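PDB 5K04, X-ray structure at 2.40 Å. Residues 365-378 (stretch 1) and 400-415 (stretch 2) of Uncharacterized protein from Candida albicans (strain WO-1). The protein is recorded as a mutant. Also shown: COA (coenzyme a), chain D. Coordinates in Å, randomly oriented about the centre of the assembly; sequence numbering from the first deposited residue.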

ATOM      1  N   ALA A 365      -6.092  24.888  16.672  1.00 60.82           N
ATOM      2  CA  ALA A 365      -6.957  24.473  15.574  1.00 64.94           C
ATOM      3  C   ALA A 365      -7.630  23.140  15.886  1.00 68.53           C
ATOM      4  O   ALA A 365      -6.989  22.204  16.376  1.00 70.29           O
ATOM      5  CB  ALA A 365      -6.152  24.373  14.277  1.00 57.66           C
ATOM      6  N   GLU A 366      -8.935  23.054  15.587  1.00 71.43           N
ATOM      7  CA  GLU A 366      -9.731  21.917  16.058  1.00 74.53           C
ATOM      8  C   GLU A 366      -9.236  20.594  15.500  1.00 59.67           C
ATOM      9  O   GLU A 366      -9.356  19.563  16.166  1.00 59.11           O
ATOM     10  CB  GLU A 366     -11.213  22.102  15.712  1.00 80.44           C
ATOM     11  CG  GLU A 366     -11.492  22.569  14.298  1.00 85.88           C
ATOM     12  CD  GLU A 366     -12.979  22.594  13.980  1.00 88.66           C
ATOM     13  OE1 GLU A 366     -13.716  21.760  14.550  1.00 86.64           O
ATOM     14  OE2 GLU A 366     -13.407  23.446  13.166  1.00 88.29           O
ATOM     15  N   TYR A 367      -8.673  20.600  14.296  1.00 59.06           N
ATOM     16  CA  TYR A 367      -8.223  19.377  13.642  1.00 52.09           C
ATOM     17  C   TYR A 367      -6.730  19.111  13.838  1.00 49.03           C
ATOM     18  O   TYR A 367      -6.180  18.203  13.203  1.00 39.87           O
ATOM     19  CB  TYR A 367      -8.585  19.432  12.154  1.00 51.22           C
ATOM     20  CG  TYR A 367     -10.078  19.350  11.906  1.00 53.78           C
ATOM     21  CD1 TYR A 367     -10.742  18.124  11.933  1.00 51.67           C
ATOM     22  CD2 TYR A 367     -10.829  20.497  11.652  1.00 59.39           C
ATOM     23  CE1 TYR A 367     -12.124  18.046  11.713  1.00 55.41           C
ATOM     24  CE2 TYR A 367     -12.205  20.427  11.433  1.00 60.83           C
ATOM     25  CZ  TYR A 367     -12.847  19.198  11.467  1.00 55.94           C
ATOM     26  OH  TYR A 367     -14.202  19.126  11.246  1.00 51.75           O
ATOM     27  N   ASP A 368      -6.069  19.882  14.697  1.00 54.23           N
ATOM     28  CA  ASP A 368      -4.692  19.618  15.078  1.00 58.03           C
ATOM     29  C   ASP A 368      -4.640  18.641  16.245  1.00 53.78           C
ATOM     30  O   ASP A 368      -5.518  18.623  17.107  1.00 45.43           O
ATOM     31  CB  ASP A 368      -3.980  20.916  15.466  1.00 57.10           C
ATOM     32  CG  ASP A 368      -3.413  21.660  14.262  1.00 52.15           C
ATOM     33  OD1 ASP A 368      -2.919  21.017  13.296  1.00 39.76           O
ATOM     34  OD2 ASP A 368      -3.446  22.895  14.304  1.00 46.70           O
ATOM     35  N   SER A 369      -3.603  17.812  16.258  1.00 55.03           N
ATOM     36  CA  SER A 369      -3.358  16.989  17.429  1.00 45.13           C
ATOM     37  C   SER A 369      -2.687  17.824  18.522  1.00 49.58           C
ATOM     38  O   SER A 369      -2.079  18.869  18.263  1.00 39.30           O
ATOM     39  CB  SER A 369      -2.506  15.776  17.072  1.00 38.52           C
ATOM     40  OG  SER A 369      -3.230  14.834  16.291  1.00 38.30           O
ATOM     41  N   ASN A 370      -2.844  17.374  19.761  1.00 51.98           N
ATOM     42  CA  ASN A 370      -2.215  18.039  20.890  1.00 44.89           C
ATOM     43  C   ASN A 370      -0.796  17.513  21.056  1.00 51.04           C
ATOM     44  O   ASN A 370      -0.619  16.320  21.336  1.00 39.46           O
ATOM     45  CB  ASN A 370      -2.997  17.796  22.155  1.00 42.68           C
ATOM     46  CG  ASN A 370      -2.427  18.546  23.341  1.00 47.31           C
ATOM     47  OD1 ASN A 370      -1.306  19.041  23.298  1.00 37.15           O
ATOM     48  ND2 ASN A 370      -3.216  18.645  24.410  1.00 54.31           N
ATOM     49  N   PRO A 371       0.225  18.358  20.930  1.00 51.14           N
ATOM     50  CA  PRO A 371       1.603  17.853  21.006  1.00 45.42           C
ATOM     51  C   PRO A 371       1.932  17.130  22.311  1.00 42.03           C
ATOM     52  O   PRO A 371       2.896  16.357  22.332  1.00 31.72           O
ATOM     53  CB  PRO A 371       2.452  19.121  20.833  1.00 42.77           C
ATOM     54  CG  PRO A 371       1.540  20.108  20.170  1.00 43.00           C
ATOM     55  CD  PRO A 371       0.172  19.814  20.702  1.00 39.64           C
ATOM     56  N   VAL A 372       1.167  17.344  23.394  1.00 47.52           N
ATOM     57  CA  VAL A 372       1.421  16.615  24.643  1.00 54.29           C
ATOM     58  C   VAL A 372       1.328  15.115  24.435  1.00 47.83           C
ATOM     59  O   VAL A 372       1.960  14.334  25.161  1.00 31.42           O
ATOM     60  CB  VAL A 372       0.433  17.031  25.743  1.00 59.27           C
ATOM     61  CG1 VAL A 372       0.947  16.573  27.074  1.00 61.91           C
ATOM     62  CG2 VAL A 372       0.271  18.486  25.756  1.00 77.15           C
ATOM     63  N   ASN A 373       0.517  14.685  23.473  1.00 43.33           N
ATOM     64  CA  ASN A 373       0.289  13.267  23.294  1.00 41.76           C
ATOM     65  C   ASN A 373       1.393  12.598  22.499  1.00 37.26           C
ATOM     66  O   ASN A 373       1.324  11.384  22.262  1.00 30.07           O
ATOM     67  CB  ASN A 373      -1.089  13.080  22.680  1.00 42.88           C
ATOM     68  CG  ASN A 373      -2.177  13.395  23.684  1.00 49.00           C
ATOM     69  OD1 ASN A 373      -2.022  13.082  24.875  1.00 30.78           O
ATOM     70  ND2 ASN A 373      -3.260  14.041  23.234  1.00 46.67           N
ATOM     71  N   GLU A 374       2.398  13.377  22.079  1.00 41.21           N
ATOM     72  CA  GLU A 374       3.667  12.794  21.677  1.00 36.73           C
ATOM     73  C   GLU A 374       4.380  12.223  22.892  1.00 41.72           C
ATOM     74  O   GLU A 374       4.990  11.150  22.821  1.00 33.58           O
ATOM     75  CB  GLU A 374       4.532  13.852  20.993  1.00 36.38           C
ATOM     76  CG  GLU A 374       4.002  14.363  19.640  1.00 43.98           C
ATOM     77  CD  GLU A 374       3.960  13.288  18.542  1.00 46.28           C
ATOM     78  OE1 GLU A 374       2.962  13.227  17.788  1.00 45.00           O
ATOM     79  OE2 GLU A 374       4.931  12.499  18.443  1.00 52.98           O
ATOM     80  N   LEU A 375       4.286  12.930  24.028  1.00 40.72           N
ATOM     81  CA  LEU A 375       4.888  12.480  25.279  1.00 34.74           C
ATOM     82  C   LEU A 375       4.072  11.365  25.926  1.00 43.84           C
ATOM     83  O   LEU A 375       4.637  10.355  26.370  1.00 33.27           O
ATOM     84  CB  LEU A 375       5.035  13.667  26.236  1.00 34.05           C
ATOM     85  CG  LEU A 375       5.996  14.717  25.682  1.00 42.29           C
ATOM     86  CD1 LEU A 375       6.488  15.700  26.751  1.00 38.35           C
ATOM     87  CD2 LEU A 375       7.174  14.005  25.038  1.00 44.48           C
ATOM     88  N   THR A 376       2.743  11.524  25.967  1.00 47.36           N
ATOM     89  CA  THR A 376       1.901  10.531  26.630  1.00 49.41           C
ATOM     90  C   THR A 376       1.948   9.188  25.903  1.00 47.41           C
ATOM     91  O   THR A 376       1.979   8.129  26.549  1.00 33.87           O
ATOM     92  CB  THR A 376       0.459  11.046  26.755  1.00 42.02           C
ATOM     93  OG1 THR A 376      -0.131  11.257  25.464  1.00 30.16           O
ATOM     94  CG2 THR A 376       0.443  12.347  27.514  1.00 37.84           C
ATOM     95  N   LEU A 377       1.976   9.207  24.563  1.00 43.45           N
ATOM     96  CA  LEU A 377       2.065   7.950  23.822  1.00 40.78           C
ATOM     97  C   LEU A 377       3.376   7.228  24.130  1.00 38.31           C
ATOM     98  O   LEU A 377       3.384   6.025  24.413  1.00 29.51           O
ATOM     99  CB  LEU A 377       1.913   8.206  22.322  1.00 40.85           C
ATOM    100  CG  LEU A 377       1.964   6.969  21.410  1.00 45.16           C
ATOM    101  CD1 LEU A 377       0.835   5.993  21.728  1.00 42.63           C
ATOM    102  CD2 LEU A 377       1.923   7.378  19.959  1.00 36.19           C
ATOM    103  N   ARG A 378       4.489   7.964  24.137  1.00 43.06           N
ATOM    104  CA  ARG A 378       5.761   7.391  24.568  1.00 42.71           C
ATOM    105  C   ARG A 378       5.658   6.799  25.973  1.00 41.79           C
ATOM    106  O   ARG A 378       6.152   5.699  26.237  1.00 31.20           O
ATOM    107  CB  ARG A 378       6.859   8.465  24.510  1.00 39.49           C
ATOM    108  CG  ARG A 378       7.433   8.723  23.115  1.00 39.19           C
ATOM    109  CD  ARG A 378       8.319   9.960  23.094  1.00 41.34           C
ATOM    110  NE  ARG A 378       8.985  10.165  21.803  1.00 61.47           N
ATOM    111  CZ  ARG A 378      10.298  10.026  21.587  1.00 66.32           C
ATOM    112  NH1 ARG A 378      11.113   9.674  22.576  1.00 57.01           N
ATOM    113  NH2 ARG A 378      10.801  10.240  20.374  1.00 72.90           N
TER
HETATM  114  N1A COA D 202      -3.223  27.268  13.603  1.00 77.18           N
HETATM  115  C2A COA D 202      -3.271  28.763  13.539  1.00 82.88           C
HETATM  116  N3A COA D 202      -2.599  29.233  12.258  1.00 91.95           N
HETATM  117  C4A COA D 202      -1.904  28.402  11.252  1.00 83.89           C
HETATM  118  C5A COA D 202      -1.791  26.804  11.436  1.00 83.93           C
HETATM  119  C6A COA D 202      -2.571  26.242  12.690  1.00 79.97           C
HETATM  120  N6A COA D 202      -2.713  24.854  12.979  1.00 84.72           N
HETATM  121  N7A COA D 202      -1.168  26.131  10.182  1.00 88.51           N
HETATM  122  C8A COA D 202      -0.849  27.174   9.051  1.00 83.02           C
HETATM  123  N9A COA D 202      -1.401  28.502   9.836  1.00 72.76           N
HETATM  124  C1B COA D 202      -1.479  29.866   8.956  1.00 66.11           C
HETATM  125  C2B COA D 202      -0.950  31.160   9.650  1.00 63.07           C
HETATM  126  O2B COA D 202      -1.716  32.300  10.048  1.00 59.37           O
HETATM  127  C3B COA D 202       0.411  31.044   9.003  1.00 55.30           C
HETATM  128  O3B COA D 202       1.622  31.792   9.156  1.00 40.88           O
HETATM  129  P3B COA D 202       2.837  32.078  10.211  1.00 29.07           P
HETATM  130  O7A COA D 202       4.097  31.549   9.551  1.00 36.21           O
HETATM  131  O8A COA D 202       2.896  33.609  10.300  1.00 40.27           O
HETATM  132  O9A COA D 202       2.471  31.359  11.488  1.00 25.88           O
HETATM  133  C4B COA D 202       0.194  30.126   7.683  1.00 46.32           C
HETATM  134  O4B COA D 202      -1.165  29.537   7.555  1.00 55.68           O
HETATM  135  C5B COA D 202       1.439  29.441   7.000  1.00 46.73           C
HETATM  136  O5B COA D 202       2.124  28.319   7.564  1.00 28.45           O
HETATM  137  P1A COA D 202       3.063  27.060   7.184  1.00  8.41           P
HETATM  138  O1A COA D 202       3.480  27.236   5.772  1.00 14.90           O
HETATM  139  O2A COA D 202       4.179  26.985   8.183  1.00 22.31           O
HETATM  140  O3A COA D 202       2.113  25.828   7.356  1.00 15.92           O
HETATM  141  P2A COA D 202       2.150  24.232   7.578  1.00 11.63           P
HETATM  142  O4A COA D 202       2.057  23.990   9.056  1.00 24.89           O
HETATM  143  O5A COA D 202       3.277  23.669   6.861  1.00 15.74           O
HETATM  144  O6A COA D 202       0.736  23.824   6.931  1.00 16.65           O
HETATM  145  CBP COA D 202      -1.810  23.179   6.512  1.00 47.53           C
HETATM  146  CCP COA D 202      -0.610  24.308   6.826  1.00 30.50           C
HETATM  147  CDP COA D 202      -3.327  23.907   6.536  1.00 39.07           C
HETATM  148  CEP COA D 202      -1.513  22.426   5.024  1.00 39.86           C
HETATM  149  CAP COA D 202      -1.739  21.971   7.760  1.00 44.20           C
HETATM  150  OAP COA D 202      -1.497  22.421   9.072  1.00 30.73           O
HETATM  151  C9P COA D 202      -2.481  20.594   7.372  1.00 50.73           C
HETATM  152  O9P COA D 202      -3.763  20.307   7.721  1.00 50.86           O
HETATM  153  N8P COA D 202      -1.956  19.896   6.127  1.00 47.18           N
HETATM  154  C7P COA D 202      -2.909  19.228   5.065  1.00 57.70           C
HETATM  155  C6P COA D 202      -4.460  19.365   5.294  1.00 64.99           C
HETATM  156  C5P COA D 202      -5.313  20.754   5.107  1.00 62.58           C
HETATM  157  O5P COA D 202      -6.059  21.299   6.074  1.00 67.23           O
HETATM  158  N4P COA D 202      -5.123  21.451   3.817  1.00 75.74           N
HETATM  159  C3P COA D 202      -4.588  22.573   3.077  1.00 68.80           C
HETATM  160  C2P COA D 202      -4.662  24.072   3.310  1.00 49.12           C
HETATM  161  S1P COA D 202      -6.139  25.028   3.144  1.00 21.15           S
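Stretch 2 400-415: HLLEQDKYNYKLKLWL

Two helices that run side by side in the same sense are often held by an apolar seam, with polar groups near their ends, and this pair illustrates both. Stretch 2 lies along stretch 1 with its second helix, 409-415, running nearly parallel to the helix that ends stretch 1 at 378. The N-to-C directions differ by 23°, and the axes come no closer than 10.9 Å. At that separation the gap is filled by side chains, chiefly L377, which has the largest covered area in the contact. Its CA-to-CB bond points toward stretch 2, and with chi1 t and chi2 p its CD1 lies over one face of the W414 indole, 3.9 Å from the centroid of the five-membered ring, in a CH-pi contact; the closest approach is 3.5 Å, from L377 CD1 to W414 CD1. The same L377 CD1 is 4.1 Å from L411 CD2, while L377 CD2 rests 3.9 Å from K410 CB. One leucine thus meets two adjacent residues, K410 and L411, and W414 one turn later.

Further along, L401, from the helix that runs into stretch 2 and covers 400-404, lays its methyl groups against polar atoms: its CD1 is 3.5 Å from T376 OG1 and its CD2 3.8 Å from N373 OD1. These polar atoms are occupied with each other, since T376 OG1 donates to N373 OD1 at 2.7 Å, so the leucine packs against an already paired surface.

Between the helices of stretch 2, the chain reverses through a type I turn from D405 to N408, and here the contact becomes polar. D405 is its hub. Its OD2 accepts from N373 ND2 at 2.7 Å and from the backbone N370 N at 3.0 Å, with a weak second bond from N370 N to D405 OD1 at 3.2 Å. Within stretch 2, N408 ND2 also donates to D405 OD2, at 3.2 Å. One carboxylate therefore ties N370 and N373, before and within the helix of stretch 1, to the turn that precedes helix 409-415. Asparagines make capping bonds ahead of both of these helices: N370 OD1, before the turn that leads in, accepts from V372 N at 3.0 Å; N408 OD1, at the N-cap, accepts from L411 N at 3.2 Å.

Water extends the network. Water 1 donates to D368 O and D405 OD1 and accepts from Y407 N; water 2 accepts from N373 ND2 and donates to L401 O, bridging the stretches again. On another part of the polar border, K410 NZ and E374 OE1 form a salt bridge at 2.9 Å. The CA-to-CB bond of E374 points away from stretch 2, yet two m rotamers bring its carboxylate back to the lysine.

At the outer end, before the helix of stretch 1, S369 OG lies 3.5 Å from N408 CA, and Y367, within the type I turn from A365 to D368, stacks on Y407. Their rings form an offset stack, with centroids 4.8 Å apart and planes at 30°; Y367 CD1 sits over one face of Y407, 3.6 Å from its CE2.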

ATOM      1  N   HIS A 400      -9.231   8.070  26.949  1.00 42.67           N
ATOM      2  CA  HIS A 400      -9.367   9.334  27.666  1.00 46.59           C
ATOM      3  C   HIS A 400      -8.682  10.463  26.917  1.00 41.20           C
ATOM      4  O   HIS A 400      -9.255  11.545  26.754  1.00 32.77           O
ATOM      5  CB  HIS A 400      -8.800   9.221  29.080  1.00 45.41           C
ATOM      6  CG  HIS A 400      -8.929  10.487  29.860  1.00 49.06           C
ATOM      7  ND1 HIS A 400      -7.905  11.404  29.969  1.00 54.67           N
ATOM      8  CD2 HIS A 400      -9.980  11.018  30.524  1.00 51.36           C
ATOM      9  CE1 HIS A 400      -8.313  12.436  30.684  1.00 49.12           C
ATOM     10  NE2 HIS A 400      -9.568  12.225  31.032  1.00 53.77           N
ATOM     11  N   LEU A 401      -7.457  10.220  26.449  1.00 51.37           N
ATOM     12  CA  LEU A 401      -6.748  11.186  25.616  1.00 50.57           C
ATOM     13  C   LEU A 401      -7.528  11.525  24.345  1.00 45.48           C
ATOM     14  O   LEU A 401      -7.552  12.685  23.914  1.00 34.08           O
ATOM     15  CB  LEU A 401      -5.363  10.634  25.270  1.00 43.04           C
ATOM     16  CG  LEU A 401      -4.504  10.244  26.477  1.00 44.26           C
ATOM     17  CD1 LEU A 401      -3.185   9.639  26.048  1.00 40.23           C
ATOM     18  CD2 LEU A 401      -4.283  11.429  27.413  1.00 39.69           C
ATOM     19  N   LEU A 402      -8.175  10.528  23.732  1.00 48.08           N
ATOM     20  CA  LEU A 402      -8.888  10.746  22.474  1.00 43.93           C
ATOM     21  C   LEU A 402     -10.169  11.553  22.652  1.00 39.08           C
ATOM     22  O   LEU A 402     -10.687  12.069  21.657  1.00 33.37           O
ATOM     23  CB  LEU A 402      -9.198   9.403  21.788  1.00 39.03           C
ATOM     24  CG  LEU A 402      -8.017   8.740  21.055  1.00 37.92           C
ATOM     25  CD1 LEU A 402      -8.231   7.266  20.719  1.00 31.78           C
ATOM     26  CD2 LEU A 402      -7.713   9.525  19.777  1.00 37.37           C
ATOM     27  N   GLU A 403     -10.699  11.656  23.884  1.00 43.78           N
ATOM     28  CA  GLU A 403     -11.866  12.507  24.147  1.00 50.25           C
ATOM     29  C   GLU A 403     -11.569  13.965  23.819  1.00 51.28           C
ATOM     30  O   GLU A 403     -12.409  14.679  23.259  1.00 39.01           O
ATOM     31  CB  GLU A 403     -12.299  12.409  25.624  1.00 48.60           C
ATOM     32  CG  GLU A 403     -12.872  11.077  26.095  1.00 51.63           C
ATOM     33  CD  GLU A 403     -13.017  11.019  27.612  1.00 54.69           C
ATOM     34  OE1 GLU A 403     -12.899  12.083  28.253  1.00 49.31           O
ATOM     35  OE2 GLU A 403     -13.240   9.913  28.163  1.00 52.27           O
ATOM     36  N   GLN A 404     -10.386  14.427  24.194  1.00 62.69           N
ATOM     37  CA  GLN A 404      -9.961  15.797  23.973  1.00 59.86           C
ATOM     38  C   GLN A 404      -9.107  15.946  22.718  1.00 57.58           C
ATOM     39  O   GLN A 404      -9.117  17.014  22.102  1.00 54.26           O
ATOM     40  CB  GLN A 404      -9.185  16.275  25.204  1.00 62.91           C
ATOM     41  CG  GLN A 404      -8.975  17.748  25.292  1.00 77.20           C
ATOM     42  CD  GLN A 404     -10.201  18.472  25.773  1.00 75.20           C
ATOM     43  OE1 GLN A 404     -11.096  17.875  26.380  1.00 67.34           O
ATOM     44  NE2 GLN A 404     -10.256  19.770  25.503  1.00 74.01           N
ATOM     45  N   ASP A 405      -8.399  14.892  22.311  1.00 54.28           N
ATOM     46  CA  ASP A 405      -7.551  14.899  21.116  1.00 51.27           C
ATOM     47  C   ASP A 405      -8.136  13.924  20.092  1.00 46.18           C
ATOM     48  O   ASP A 405      -7.576  12.861  19.809  1.00 33.64           O
ATOM     49  CB  ASP A 405      -6.087  14.543  21.511  1.00 46.29           C
ATOM     50  CG  ASP A 405      -5.062  15.002  20.478  1.00 46.36           C
ATOM     51  OD1 ASP A 405      -5.464  15.626  19.469  1.00 42.07           O
ATOM     52  OD2 ASP A 405      -3.855  14.732  20.677  1.00 32.85           O
ATOM     53  N   LYS A 406      -9.263  14.335  19.487  1.00 49.84           N
ATOM     54  CA  LYS A 406     -10.222  13.417  18.865  1.00 47.94           C
ATOM     55  C   LYS A 406      -9.769  12.852  17.527  1.00 42.82           C
ATOM     56  O   LYS A 406     -10.326  11.840  17.086  1.00 36.16           O
ATOM     57  CB  LYS A 406     -11.564  14.115  18.644  1.00 62.30           C
ATOM     58  CG  LYS A 406     -12.276  14.600  19.894  1.00 79.75           C
ATOM     59  CD  LYS A 406     -12.730  16.054  19.760  1.00 90.23           C
ATOM     60  CE  LYS A 406     -13.374  16.330  18.409  1.00 94.95           C
ATOM     61  NZ  LYS A 406     -14.586  15.500  18.161  1.00100.69           N
ATOM     62  N   TYR A 407      -8.826  13.500  16.836  1.00 49.11           N
ATOM     63  CA  TYR A 407      -8.379  13.028  15.526  1.00 47.72           C
ATOM     64  C   TYR A 407      -6.924  12.569  15.544  1.00 43.66           C
ATOM     65  O   TYR A 407      -6.308  12.429  14.482  1.00 28.72           O
ATOM     66  CB  TYR A 407      -8.582  14.116  14.464  1.00 50.59           C
ATOM     67  CG  TYR A 407      -9.955  14.777  14.508  1.00 49.98           C
ATOM     68  CD1 TYR A 407     -11.080  14.119  14.033  1.00 46.62           C
ATOM     69  CD2 TYR A 407     -10.125  16.048  15.052  1.00 49.47           C
ATOM     70  CE1 TYR A 407     -12.344  14.708  14.088  1.00 52.41           C
ATOM     71  CE2 TYR A 407     -11.380  16.651  15.111  1.00 52.58           C
ATOM     72  CZ  TYR A 407     -12.489  15.970  14.622  1.00 50.64           C
ATOM     73  OH  TYR A 407     -13.732  16.544  14.671  1.00 40.23           O
ATOM     74  N   ASN A 408      -6.355  12.339  16.731  1.00 47.45           N
ATOM     75  CA  ASN A 408      -4.982  11.867  16.811  1.00 41.30           C
ATOM     76  C   ASN A 408      -4.942  10.428  16.334  1.00 39.37           C
ATOM     77  O   ASN A 408      -5.394   9.518  17.031  1.00 34.17           O
ATOM     78  CB  ASN A 408      -4.443  11.990  18.227  1.00 46.03           C
ATOM     79  CG  ASN A 408      -2.952  11.675  18.309  1.00 40.59           C
ATOM     80  OD1 ASN A 408      -2.454  10.746  17.663  1.00 40.53           O
ATOM     81  ND2 ASN A 408      -2.232  12.466  19.092  1.00 54.27           N
ATOM     82  N   TYR A 409      -4.398  10.226  15.133  1.00 43.37           N
ATOM     83  CA  TYR A 409      -4.456   8.913  14.513  1.00 42.84           C
ATOM     84  C   TYR A 409      -3.518   7.925  15.198  1.00 40.77           C
ATOM     85  O   TYR A 409      -3.841   6.734  15.292  1.00 38.69           O
ATOM     86  CB  TYR A 409      -4.158   9.029  13.012  1.00 36.65           C
ATOM     87  CG  TYR A 409      -2.721   9.327  12.642  1.00 35.90           C
ATOM     88  CD1 TYR A 409      -1.754   8.327  12.649  1.00 39.60           C
ATOM     89  CD2 TYR A 409      -2.328  10.599  12.255  1.00 38.39           C
ATOM     90  CE1 TYR A 409      -0.433   8.590  12.300  1.00 45.79           C
ATOM     91  CE2 TYR A 409      -0.987  10.874  11.913  1.00 39.24           C
ATOM     92  CZ  TYR A 409      -0.051   9.872  11.940  1.00 44.21           C
ATOM     93  OH  TYR A 409       1.262  10.125  11.580  1.00 43.67           O
ATOM     94  N   LYS A 410      -2.362   8.384  15.689  1.00 40.75           N
ATOM     95  CA  LYS A 410      -1.449   7.449  16.335  1.00 37.14           C
ATOM     96  C   LYS A 410      -2.099   6.824  17.558  1.00 37.76           C
ATOM     97  O   LYS A 410      -1.975   5.616  17.786  1.00 29.81           O
ATOM     98  CB  LYS A 410      -0.130   8.134  16.707  1.00 35.52           C
ATOM     99  CG  LYS A 410       0.738   8.462  15.491  1.00 33.81           C
ATOM    100  CD  LYS A 410       2.204   8.609  15.855  1.00 34.56           C
ATOM    101  CE  LYS A 410       2.468   9.780  16.752  1.00 36.23           C
ATOM    102  NZ  LYS A 410       2.153  11.058  16.103  1.00 45.22           N
ATOM    103  N   LEU A 411      -2.812   7.626  18.346  1.00 44.19           N
ATOM    104  CA  LEU A 411      -3.515   7.077  19.499  1.00 43.42           C
ATOM    105  C   LEU A 411      -4.576   6.088  19.053  1.00 40.40           C
ATOM    106  O   LEU A 411      -4.793   5.062  19.712  1.00 29.13           O
ATOM    107  CB  LEU A 411      -4.148   8.194  20.340  1.00 36.66           C
ATOM    108  CG  LEU A 411      -3.276   9.317  20.919  1.00 44.21           C
ATOM    109  CD1 LEU A 411      -4.140  10.370  21.673  1.00 37.96           C
ATOM    110  CD2 LEU A 411      -2.189   8.770  21.832  1.00 44.40           C
ATOM    111  N   LYS A 412      -5.260   6.391  17.939  1.00 41.49           N
ATOM    112  CA  LYS A 412      -6.287   5.498  17.409  1.00 36.25           C
ATOM    113  C   LYS A 412      -5.693   4.170  16.956  1.00 35.39           C
ATOM    114  O   LYS A 412      -6.236   3.098  17.260  1.00 26.02           O
ATOM    115  CB  LYS A 412      -7.013   6.175  16.253  1.00 39.49           C
ATOM    116  CG  LYS A 412      -7.979   7.260  16.696  1.00 42.15           C
ATOM    117  CD  LYS A 412      -8.755   7.813  15.535  1.00 39.22           C
ATOM    118  CE  LYS A 412      -9.791   8.846  15.992  1.00 40.41           C
ATOM    119  NZ  LYS A 412     -10.641   9.206  14.805  1.00 45.26           N
ATOM    120  N   LEU A 413      -4.565   4.219  16.241  1.00 33.92           N
ATOM    121  CA  LEU A 413      -3.952   2.978  15.772  1.00 38.28           C
ATOM    122  C   LEU A 413      -3.553   2.108  16.949  1.00 38.39           C
ATOM    123  O   LEU A 413      -3.776   0.893  16.938  1.00 27.62           O
ATOM    124  CB  LEU A 413      -2.733   3.279  14.897  1.00 35.77           C
ATOM    125  CG  LEU A 413      -3.005   4.034  13.596  1.00 36.67           C
ATOM    126  CD1 LEU A 413      -1.711   4.316  12.869  1.00 29.90           C
ATOM    127  CD2 LEU A 413      -3.925   3.250  12.732  1.00 32.18           C
ATOM    128  N   TRP A 414      -2.976   2.722  17.987  1.00 37.19           N
ATOM    129  CA  TRP A 414      -2.544   1.963  19.152  1.00 37.38           C
ATOM    130  C   TRP A 414      -3.742   1.367  19.885  1.00 36.37           C
ATOM    131  O   TRP A 414      -3.696   0.210  20.320  1.00 30.24           O
ATOM    132  CB  TRP A 414      -1.716   2.861  20.079  1.00 37.77           C
ATOM    133  CG  TRP A 414      -0.279   2.875  19.709  1.00 40.58           C
ATOM    134  CD1 TRP A 414       0.374   3.834  18.976  1.00 42.82           C
ATOM    135  CD2 TRP A 414       0.692   1.859  19.999  1.00 37.03           C
ATOM    136  NE1 TRP A 414       1.691   3.488  18.812  1.00 40.87           N
ATOM    137  CE2 TRP A 414       1.914   2.277  19.424  1.00 41.26           C
ATOM    138  CE3 TRP A 414       0.647   0.637  20.681  1.00 36.16           C
ATOM    139  CZ2 TRP A 414       3.093   1.514  19.515  1.00 40.39           C
ATOM    140  CZ3 TRP A 414       1.823  -0.120  20.789  1.00 39.23           C
ATOM    141  CH2 TRP A 414       3.031   0.327  20.201  1.00 40.18           C
ATOM    142  N   LEU A 415      -4.829   2.138  20.004  1.00 40.69           N
ATOM    143  CA  LEU A 415      -6.049   1.623  20.618  1.00 43.37           C
ATOM    144  C   LEU A 415      -6.520   0.350  19.914  1.00 45.92           C
ATOM    145  O   LEU A 415      -6.924  -0.622  20.568  1.00 39.69           O
ATOM    146  CB  LEU A 415      -7.138   2.699  20.587  1.00 36.26           C
ATOM    147  CG  LEU A 415      -8.453   2.319  21.263  1.00 39.33           C
ATOM    148  CD1 LEU A 415      -8.174   1.865  22.710  1.00 41.72           C
ATOM    149  CD2 LEU A 415      -9.436   3.482  21.228  1.00 30.75           C
TER
HETATM  150  O   HOH W   1      -7.215  15.980  17.534  1.00 31.16           O
HETATM  151  O   HOH W   2      -5.703  14.627  25.118  1.00 32.39           O
HETATM  152  O   HOH W   3       0.738  11.523  19.502  1.00 34.77           O